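Local coordinates for Cys-Gly metallodipeptidase DUG1 (PDB 4G1P), which hydrolyses the dipeptide Cys-Gly as a dinuclear zinc peptidase of the M20 family and serves as the catalytic component of the glutathione-degrading complex, at residues Y220-I225 with E382-G387; I262-I267 with P317-H322. All blocks are in the same frame, centred on the assembly; numbering follows the deposited sequence.

Both interactions belong to the lid-domain sheet of this M20 peptidase, and their centres lie about 13 Å apart. Interaction 1 pairs two neighbouring strands of that sheet, is partly buried, and relies on backbone hydrogen bonds with one polar side-chain pair beside them; it reaches the bound cysteine through His385. Interaction 2 is buried, lies away from the annotated sites, and is wholly apolar: a loop packs its isoleucine side chains on Pro317 and on Leu319 of strand 318-325. Strand 340-349 lies between strands 210-226 and 318-325, connecting the two contacts through the sheet. Along the chain, interaction 2 is nested inside the loop closed by interaction 1, and both border the second subunit.

Interaction 1: Y220-I225 with E382-G387; sequences YYQTII and ELIHDG
Gln222 and Glu382 face each other as an antiparallel hydrogen-bonded pair, each backbone N donating to the other's O, and their side chains run side by side from the same face of the sheet. Gln222 CB starts against Ile384 CD1 at 3.7 Å. With CG between the backbone N and the carbonyl carbon (chi1 63°), CG packs against both Glu382 CG and Ile384 CD1, and that methyl also reaches Gln222 CD and OE1. At the tip, Gln222 NE2 donates to Glu382 OE2 over 2.6 Å, a bent bond with 137° at the hydrogen. The acceptor lies in the plane of the amide, whereas the donor stands above the carboxylate plane. The other carboxylate oxygen, OE1, forms a salt bridge with Arg380, so both oxygens of Glu382 are engaged. Ile224 CD1 closes on the carboxylate carbon CD of Glu382 at 3.9 Å.

On the other face, Tyr221 CE1 meets Leu383 CD1 at 3.5 Å, while the Tyr221 hydroxyl bonds to Thr359. Beyond this pair the register slips: Tyr220 O takes Ile384 N at 2.6 Å and, weakly, His385 N, while Tyr220 N donates to His385 O at 2.8 Å. Tyr220 CB lies over one face of the His385 imidazole in a CH-pi contact, 3.9 Å from its centroid, and the phenol hydroxyl bonds to Lys334 O of the second subunit. Ile384 and His385 opposite Tyr220 make a classic beta bulge in the lid-domain sheet, and its His385 belongs to the pocket of the bound cysteine.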
ATOM      1  N   TYR A 220      -8.297  11.298  13.225  1.00 20.28           N
ATOM      2  CA  TYR A 220      -7.502  10.528  12.284  1.00 21.86           C
ATOM      3  C   TYR A 220      -6.245  11.299  11.910  1.00 24.25           C
ATOM      4  O   TYR A 220      -6.320  12.437  11.426  1.00 24.68           O
ATOM      5  CB  TYR A 220      -8.321  10.183  11.046  1.00 22.61           C
ATOM      6  CG  TYR A 220      -7.831   8.960  10.310  1.00 21.02           C
ATOM      7  CD1 TYR A 220      -6.680   9.005   9.542  1.00 23.05           C
ATOM      8  CD2 TYR A 220      -8.520   7.763  10.380  1.00 18.54           C
ATOM      9  CE1 TYR A 220      -6.224   7.887   8.866  1.00 22.40           C
ATOM     10  CE2 TYR A 220      -8.076   6.643   9.708  1.00 20.73           C
ATOM     11  CZ  TYR A 220      -6.922   6.712   8.950  1.00 19.84           C
ATOM     12  OH  TYR A 220      -6.473   5.609   8.263  1.00 17.85           O
ATOM     13  N   TYR A 221      -5.095  10.672  12.142  1.00 21.60           N
ATOM     14  CA  TYR A 221      -3.805  11.329  11.934  1.00 23.92           C
ATOM     15  C   TYR A 221      -2.952  10.651  10.865  1.00 24.89           C
ATOM     16  O   TYR A 221      -3.082   9.444  10.593  1.00 21.95           O
ATOM     17  CB  TYR A 221      -3.010  11.398  13.247  1.00 21.89           C
ATOM     18  CG  TYR A 221      -3.711  12.157  14.339  1.00 22.03           C
ATOM     19  CD1 TYR A 221      -3.695  13.535  14.367  1.00 23.27           C
ATOM     20  CD2 TYR A 221      -4.405  11.490  15.338  1.00 25.04           C
ATOM     21  CE1 TYR A 221      -4.349  14.237  15.358  1.00 26.33           C
ATOM     22  CE2 TYR A 221      -5.066  12.180  16.334  1.00 25.06           C
ATOM     23  CZ  TYR A 221      -5.037  13.555  16.340  1.00 29.11           C
ATOM     24  OH  TYR A 221      -5.693  14.254  17.334  1.00 29.63           O
ATOM     25  N   GLN A 222      -2.075  11.443  10.264  1.00 23.17           N
ATOM     26  CA  GLN A 222      -1.022  10.903   9.420  1.00 25.49           C
ATOM     27  C   GLN A 222       0.310  11.504   9.838  1.00 26.22           C
ATOM     28  O   GLN A 222       0.440  12.725   9.970  1.00 25.05           O
ATOM     29  CB  GLN A 222      -1.296  11.140   7.924  1.00 24.62           C
ATOM     30  CG  GLN A 222      -1.351  12.592   7.498  1.00 22.95           C
ATOM     31  CD  GLN A 222      -1.626  12.750   6.017  1.00 26.27           C
ATOM     32  OE1 GLN A 222      -1.856  11.774   5.304  1.00 25.80           O
ATOM     33  NE2 GLN A 222      -1.603  13.986   5.544  1.00 26.57           N
ATOM     34  N   THR A 223       1.285  10.638  10.085  1.00 23.48           N
ATOM     35  CA  THR A 223       2.642  11.097  10.366  1.00 25.81           C
ATOM     36  C   THR A 223       3.454  11.048   9.078  1.00 25.92           C
ATOM     37  O   THR A 223       3.584   9.987   8.468  1.00 22.25           O
ATOM     38  CB  THR A 223       3.325  10.253  11.466  1.00 24.89           C
ATOM     39  OG1 THR A 223       2.739  10.567  12.730  1.00 24.23           O
ATOM     40  CG2 THR A 223       4.808  10.560  11.542  1.00 26.00           C
ATOM     41  N   ILE A 224       3.982  12.202   8.665  1.00 25.90           N
ATOM     42  CA  ILE A 224       4.698  12.306   7.395  1.00 26.31           C
ATOM     43  C   ILE A 224       6.209  12.426   7.582  1.00 24.08           C
ATOM     44  O   ILE A 224       6.684  13.341   8.241  1.00 23.64           O
ATOM     45  CB  ILE A 224       4.208  13.497   6.572  1.00 24.95           C
ATOM     46  CG1 ILE A 224       2.684  13.618   6.676  1.00 26.94           C
ATOM     47  CG2 ILE A 224       4.644  13.345   5.133  1.00 23.77           C
ATOM     48  CD1 ILE A 224       2.107  14.836   5.958  1.00 28.83           C
ATOM     49  N   ILE A 225       6.951  11.483   7.009  1.00 23.81           N
ATOM     50  CA  ILE A 225       8.408  11.504   7.067  1.00 21.58           C
ATOM     51  C   ILE A 225       8.988  11.493   5.660  1.00 24.73           C
ATOM     52  O   ILE A 225       8.675  10.608   4.851  1.00 21.20           O
ATOM     53  CB  ILE A 225       8.958  10.321   7.854  1.00 21.23           C
ATOM     54  CG1 ILE A 225       8.463  10.369   9.294  1.00 24.59           C
ATOM     55  CG2 ILE A 225      10.473  10.341   7.850  1.00 25.55           C
ATOM     56  CD1 ILE A 225       8.899   9.181  10.125  1.00 21.78           C
ATOM     57  N   GLU A 382       0.043  15.345  11.179  1.00 28.97           N
ATOM     58  CA  GLU A 382      -1.103  16.204  10.975  1.00 26.77           C
ATOM     59  C   GLU A 382      -2.434  15.474  11.081  1.00 27.53           C
ATOM     60  O   GLU A 382      -2.526  14.258  10.902  1.00 28.94           O
ATOM     61  CB  GLU A 382      -0.977  16.964   9.659  1.00 28.78           C
ATOM     62  CG  GLU A 382      -1.426  16.218   8.436  1.00 32.61           C
ATOM     63  CD  GLU A 382      -0.998  16.932   7.166  1.00 37.17           C
ATOM     64  OE1 GLU A 382      -0.202  17.888   7.278  1.00 36.85           O
ATOM     65  OE2 GLU A 382      -1.450  16.546   6.066  1.00 36.44           O
ATOM     66  N   LEU A 383      -3.462  16.238  11.413  1.00 27.74           N
ATOM     67  CA  LEU A 383      -4.783  15.691  11.602  1.00 25.19           C
ATOM     68  C   LEU A 383      -5.448  15.616  10.236  1.00 23.62           C
ATOM     69  O   LEU A 383      -5.391  16.564   9.461  1.00 24.84           O
ATOM     70  CB  LEU A 383      -5.568  16.596  12.561  1.00 26.47           C
ATOM     71  CG  LEU A 383      -7.065  16.342  12.781  1.00 26.04           C
ATOM     72  CD1 LEU A 383      -7.279  15.136  13.654  1.00 22.86           C
ATOM     73  CD2 LEU A 383      -7.736  17.571  13.370  1.00 24.23           C
ATOM     74  N   ILE A 384      -6.063  14.485   9.923  1.00 21.91           N
ATOM     75  CA  ILE A 384      -6.790  14.390   8.665  1.00 28.94           C
ATOM     76  C   ILE A 384      -8.259  14.759   8.849  1.00 33.01           C
ATOM     77  O   ILE A 384      -8.800  15.550   8.083  1.00 41.51           O
ATOM     78  CB  ILE A 384      -6.691  13.005   8.031  1.00 24.25           C
ATOM     79  CG1 ILE A 384      -5.226  12.669   7.733  1.00 23.65           C
ATOM     80  CG2 ILE A 384      -7.570  12.965   6.788  1.00 21.91           C
ATOM     81  CD1 ILE A 384      -4.977  11.245   7.265  1.00 22.67           C
ATOM     82  N   HIS A 385      -8.902  14.173   9.855  1.00 29.01           N
ATOM     83  CA  HIS A 385     -10.243  14.590  10.237  1.00 30.63           C
ATOM     84  C   HIS A 385     -10.532  14.296  11.705  1.00 35.09           C
ATOM     85  O   HIS A 385      -9.911  13.414  12.310  1.00 30.73           O
ATOM     86  CB  HIS A 385     -11.316  13.981   9.319  1.00 30.66           C
ATOM     87  CG  HIS A 385     -11.526  12.508   9.495  1.00 31.66           C
ATOM     88  ND1 HIS A 385     -11.381  11.611   8.457  1.00 34.09           N
ATOM     89  CD2 HIS A 385     -11.913  11.778  10.571  1.00 35.40           C
ATOM     90  CE1 HIS A 385     -11.648  10.389   8.892  1.00 34.34           C
ATOM     91  NE2 HIS A 385     -11.969  10.462  10.172  1.00 30.75           N
ATOM     92  N   ASP A 386     -11.467  15.052  12.276  1.00 35.58           N
ATOM     93  CA  ASP A 386     -11.915  14.798  13.640  1.00 33.39           C
ATOM     94  C   ASP A 386     -13.435  14.774  13.710  1.00 32.99           C
ATOM     95  O   ASP A 386     -14.112  15.436  12.925  1.00 36.97           O
ATOM     96  CB  ASP A 386     -11.301  15.796  14.638  1.00 30.84           C
ATOM     97  CG  ASP A 386     -11.766  17.240  14.421  1.00 34.37           C
ATOM     98  OD1 ASP A 386     -12.490  17.547  13.444  1.00 36.81           O
ATOM     99  OD2 ASP A 386     -11.385  18.087  15.254  1.00 37.21           O
ATOM    100  N   GLY A 387     -13.959  13.984  14.637  1.00 30.41           N
ATOM    101  CA  GLY A 387     -15.390  13.857  14.839  1.00 28.01           C
ATOM    102  C   GLY A 387     -15.620  13.676  16.325  1.00 29.56           C
ATOM    103  O   GLY A 387     -14.880  12.933  16.972  1.00 27.90           O
TER

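Interaction 2: I262-I267 with P317-H322; sequences ILIDGI and PSLSIH
Ile262 lays its CD1 methyl on one face of the flat peptide group joining Ser318 to Leu319, standing almost directly above Ser318 C at 3.5 Å. Leu319 N lies under the same methyl at 3.7 Å. The proline ring of Pro317 offers its CB to that methyl at 4.1 Å, and the neighbouring ring atom CG faces Ile267 CG2 at 4.3 Å. Farther along the strand, the His322 imidazole has Ser320 O over one face, offset toward the rim, and the nearly parallel Tyr220 ring toward the other; at its edges, ND1 bonds to Val336 O of the second subunit and NE2 to Ser346 OG.

The apolar contact continues on Leu319. The extended Ile262 chain, with CD1 anti to CA (chi2 -177°), carries its end methyl past Leu319 toward Pro317. Its other branch, CG2, touches Leu319 CD1 at 3.7 Å, and its CG1 rests against Leu319 CB. The two side chains pass at a slant. Ile264 comes to the same leucine methyl at about a right angle, CD1 to CD1 at 4.0 Å, so Leu319 CD1 meets both isoleucines. A type II turn from Ile264 to Ile267, with Gly266 at a positive phi, reverses the loop and brings Ile267 back beside Pro317.

The loop follows helix 244-252 and leads into helix 267-270. Ile264 also packs on Leu361, Val362 and His365 of helix 355-371, and Ile267 on Leu358 of the same helix. Leu319 meets Phe345 and Ile347 of strand 340-349, whose backbone pairs with Ser318, Ser320 and His322, placing Ile264 between that helix and Leu319 of strand 318-325, while Ile267 lies between the helix and Pro317.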
ATOM      1  N   ILE A 262      -2.545   2.997  25.060  1.00 27.87           N
ATOM      2  CA  ILE A 262      -2.034   4.153  24.348  1.00 25.26           C
ATOM      3  C   ILE A 262      -0.866   4.736  25.142  1.00 29.98           C
ATOM      4  O   ILE A 262      -0.931   4.833  26.363  1.00 33.53           O
ATOM      5  CB  ILE A 262      -3.138   5.184  24.128  1.00 25.25           C
ATOM      6  CG1 ILE A 262      -4.310   4.520  23.400  1.00 25.41           C
ATOM      7  CG2 ILE A 262      -2.623   6.381  23.347  1.00 23.71           C
ATOM      8  CD1 ILE A 262      -5.435   5.463  23.056  1.00 23.60           C
ATOM      9  N   LEU A 263       0.210   5.100  24.450  1.00 28.59           N
ATOM     10  CA  LEU A 263       1.445   5.486  25.115  1.00 23.93           C
ATOM     11  C   LEU A 263       1.711   6.964  25.008  1.00 23.08           C
ATOM     12  O   LEU A 263       2.795   7.428  25.330  1.00 27.06           O
ATOM     13  CB  LEU A 263       2.620   4.714  24.533  1.00 22.74           C
ATOM     14  CG  LEU A 263       2.401   3.215  24.635  1.00 25.81           C
ATOM     15  CD1 LEU A 263       3.541   2.460  24.027  1.00 23.02           C
ATOM     16  CD2 LEU A 263       2.212   2.818  26.079  1.00 29.55           C
ATOM     17  N   ILE A 264       0.723   7.712  24.564  1.00 22.96           N
ATOM     18  CA  ILE A 264       0.910   9.139  24.413  1.00 24.39           C
ATOM     19  C   ILE A 264       0.615   9.835  25.730  1.00 30.64           C
ATOM     20  O   ILE A 264      -0.462   9.672  26.285  1.00 37.78           O
ATOM     21  CB  ILE A 264       0.004   9.675  23.317  1.00 24.23           C
ATOM     22  CG1 ILE A 264       0.477   9.141  21.963  1.00 22.43           C
ATOM     23  CG2 ILE A 264      -0.023  11.184  23.345  1.00 25.42           C
ATOM     24  CD1 ILE A 264      -0.460   9.445  20.827  1.00 22.25           C
ATOM     25  N   ASP A 265       1.575  10.596  26.242  1.00 33.67           N
ATOM     26  CA  ASP A 265       1.371  11.327  27.491  1.00 33.71           C
ATOM     27  C   ASP A 265       0.213  12.306  27.392  1.00 32.11           C
ATOM     28  O   ASP A 265       0.050  13.005  26.393  1.00 27.98           O
ATOM     29  CB  ASP A 265       2.631  12.111  27.893  1.00 34.20           C
ATOM     30  CG  ASP A 265       3.675  11.242  28.560  1.00 43.26           C
ATOM     31  OD1 ASP A 265       3.306  10.154  29.061  1.00 45.25           O
ATOM     32  OD2 ASP A 265       4.865  11.648  28.586  1.00 49.50           O
ATOM     33  N   GLY A 266      -0.585  12.367  28.447  1.00 36.37           N
ATOM     34  CA  GLY A 266      -1.585  13.410  28.555  1.00 33.28           C
ATOM     35  C   GLY A 266      -3.000  12.950  28.327  1.00 34.91           C
ATOM     36  O   GLY A 266      -3.926  13.642  28.723  1.00 42.59           O
ATOM     37  N   ILE A 267      -3.177  11.783  27.714  1.00 32.95           N
ATOM     38  CA  ILE A 267      -4.515  11.366  27.310  1.00 39.09           C
ATOM     39  C   ILE A 267      -5.355  10.857  28.476  1.00 41.67           C
ATOM     40  O   ILE A 267      -6.509  11.279  28.659  1.00 36.44           O
ATOM     41  CB  ILE A 267      -4.484  10.316  26.198  1.00 34.87           C
ATOM     42  CG1 ILE A 267      -3.701  10.845  25.003  1.00 33.08           C
ATOM     43  CG2 ILE A 267      -5.904   9.975  25.757  1.00 30.51           C
ATOM     44  CD1 ILE A 267      -3.847   9.988  23.772  1.00 30.58           C
ATOM     45  N   PRO A 317     -10.510   5.239  25.557  1.00 25.91           N
ATOM     46  CA  PRO A 317     -10.026   5.530  24.203  1.00 25.78           C
ATOM     47  C   PRO A 317      -9.291   4.350  23.594  1.00 26.07           C
ATOM     48  O   PRO A 317      -8.944   3.403  24.299  1.00 28.58           O
ATOM     49  CB  PRO A 317      -9.062   6.707  24.411  1.00 26.95           C
ATOM     50  CG  PRO A 317      -8.657   6.625  25.829  1.00 26.51           C
ATOM     51  CD  PRO A 317      -9.828   6.049  26.578  1.00 28.09           C
ATOM     52  N   SER A 318      -9.075   4.393  22.285  1.00 26.21           N
ATOM     53  CA  SER A 318      -8.260   3.374  21.625  1.00 22.82           C
ATOM     54  C   SER A 318      -7.422   3.999  20.520  1.00 22.50           C
ATOM     55  O   SER A 318      -7.740   5.080  20.022  1.00 22.97           O
ATOM     56  CB  SER A 318      -9.131   2.252  21.066  1.00 24.00           C
ATOM     57  OG  SER A 318     -10.077   2.764  20.151  1.00 21.89           O
ATOM     58  N   LEU A 319      -6.331   3.332  20.157  1.00 25.23           N
ATOM     59  CA  LEU A 319      -5.465   3.820  19.087  1.00 23.82           C
ATOM     60  C   LEU A 319      -5.237   2.668  18.132  1.00 22.94           C
ATOM     61  O   LEU A 319      -4.802   1.593  18.538  1.00 23.36           O
ATOM     62  CB  LEU A 319      -4.141   4.345  19.643  1.00 22.65           C
ATOM     63  CG  LEU A 319      -3.290   5.292  18.783  1.00 25.24           C
ATOM     64  CD1 LEU A 319      -2.256   6.018  19.636  1.00 23.24           C
ATOM     65  CD2 LEU A 319      -2.585   4.564  17.649  1.00 20.53           C
ATOM     66  N   SER A 320      -5.565   2.888  16.868  1.00 20.89           N
ATOM     67  CA  SER A 320      -5.407   1.850  15.861  1.00 20.72           C
ATOM     68  C   SER A 320      -4.424   2.288  14.785  1.00 21.17           C
ATOM     69  O   SER A 320      -4.319   3.479  14.459  1.00 19.91           O
ATOM     70  CB  SER A 320      -6.756   1.507  15.230  1.00 22.32           C
ATOM     71  OG  SER A 320      -7.470   0.568  16.018  1.00 20.13           O
ATOM     72  N   ILE A 321      -3.701   1.330  14.222  1.00 20.42           N
ATOM     73  CA  ILE A 321      -2.741   1.675  13.176  1.00 19.64           C
ATOM     74  C   ILE A 321      -3.152   1.048  11.843  1.00 19.11           C
ATOM     75  O   ILE A 321      -3.229  -0.167  11.719  1.00 18.27           O
ATOM     76  CB  ILE A 321      -1.302   1.336  13.606  1.00 18.19           C
ATOM     77  CG1 ILE A 321      -0.882   2.301  14.709  1.00 16.53           C
ATOM     78  CG2 ILE A 321      -0.340   1.454  12.432  1.00 19.30           C
ATOM     79  CD1 ILE A 321       0.451   2.004  15.306  1.00 19.14           C
ATOM     80  N   HIS A 322      -3.424   1.899  10.857  1.00 17.22           N
ATOM     81  CA  HIS A 322      -4.115   1.486   9.644  1.00 15.67           C
ATOM     82  C   HIS A 322      -3.247   1.056   8.474  1.00 19.14           C
ATOM     83  O   HIS A 322      -3.660   0.229   7.667  1.00 24.27           O
ATOM     84  CB  HIS A 322      -5.034   2.605   9.204  1.00 15.96           C
ATOM     85  CG  HIS A 322      -5.935   3.070  10.292  1.00 20.28           C
ATOM     86  ND1 HIS A 322      -6.923   2.271  10.824  1.00 18.57           N
ATOM     87  CD2 HIS A 322      -5.974   4.233  10.982  1.00 19.52           C
ATOM     88  CE1 HIS A 322      -7.551   2.933  11.775  1.00 18.47           C
ATOM     89  NE2 HIS A 322      -6.994   4.125  11.893  1.00 19.75           N
TER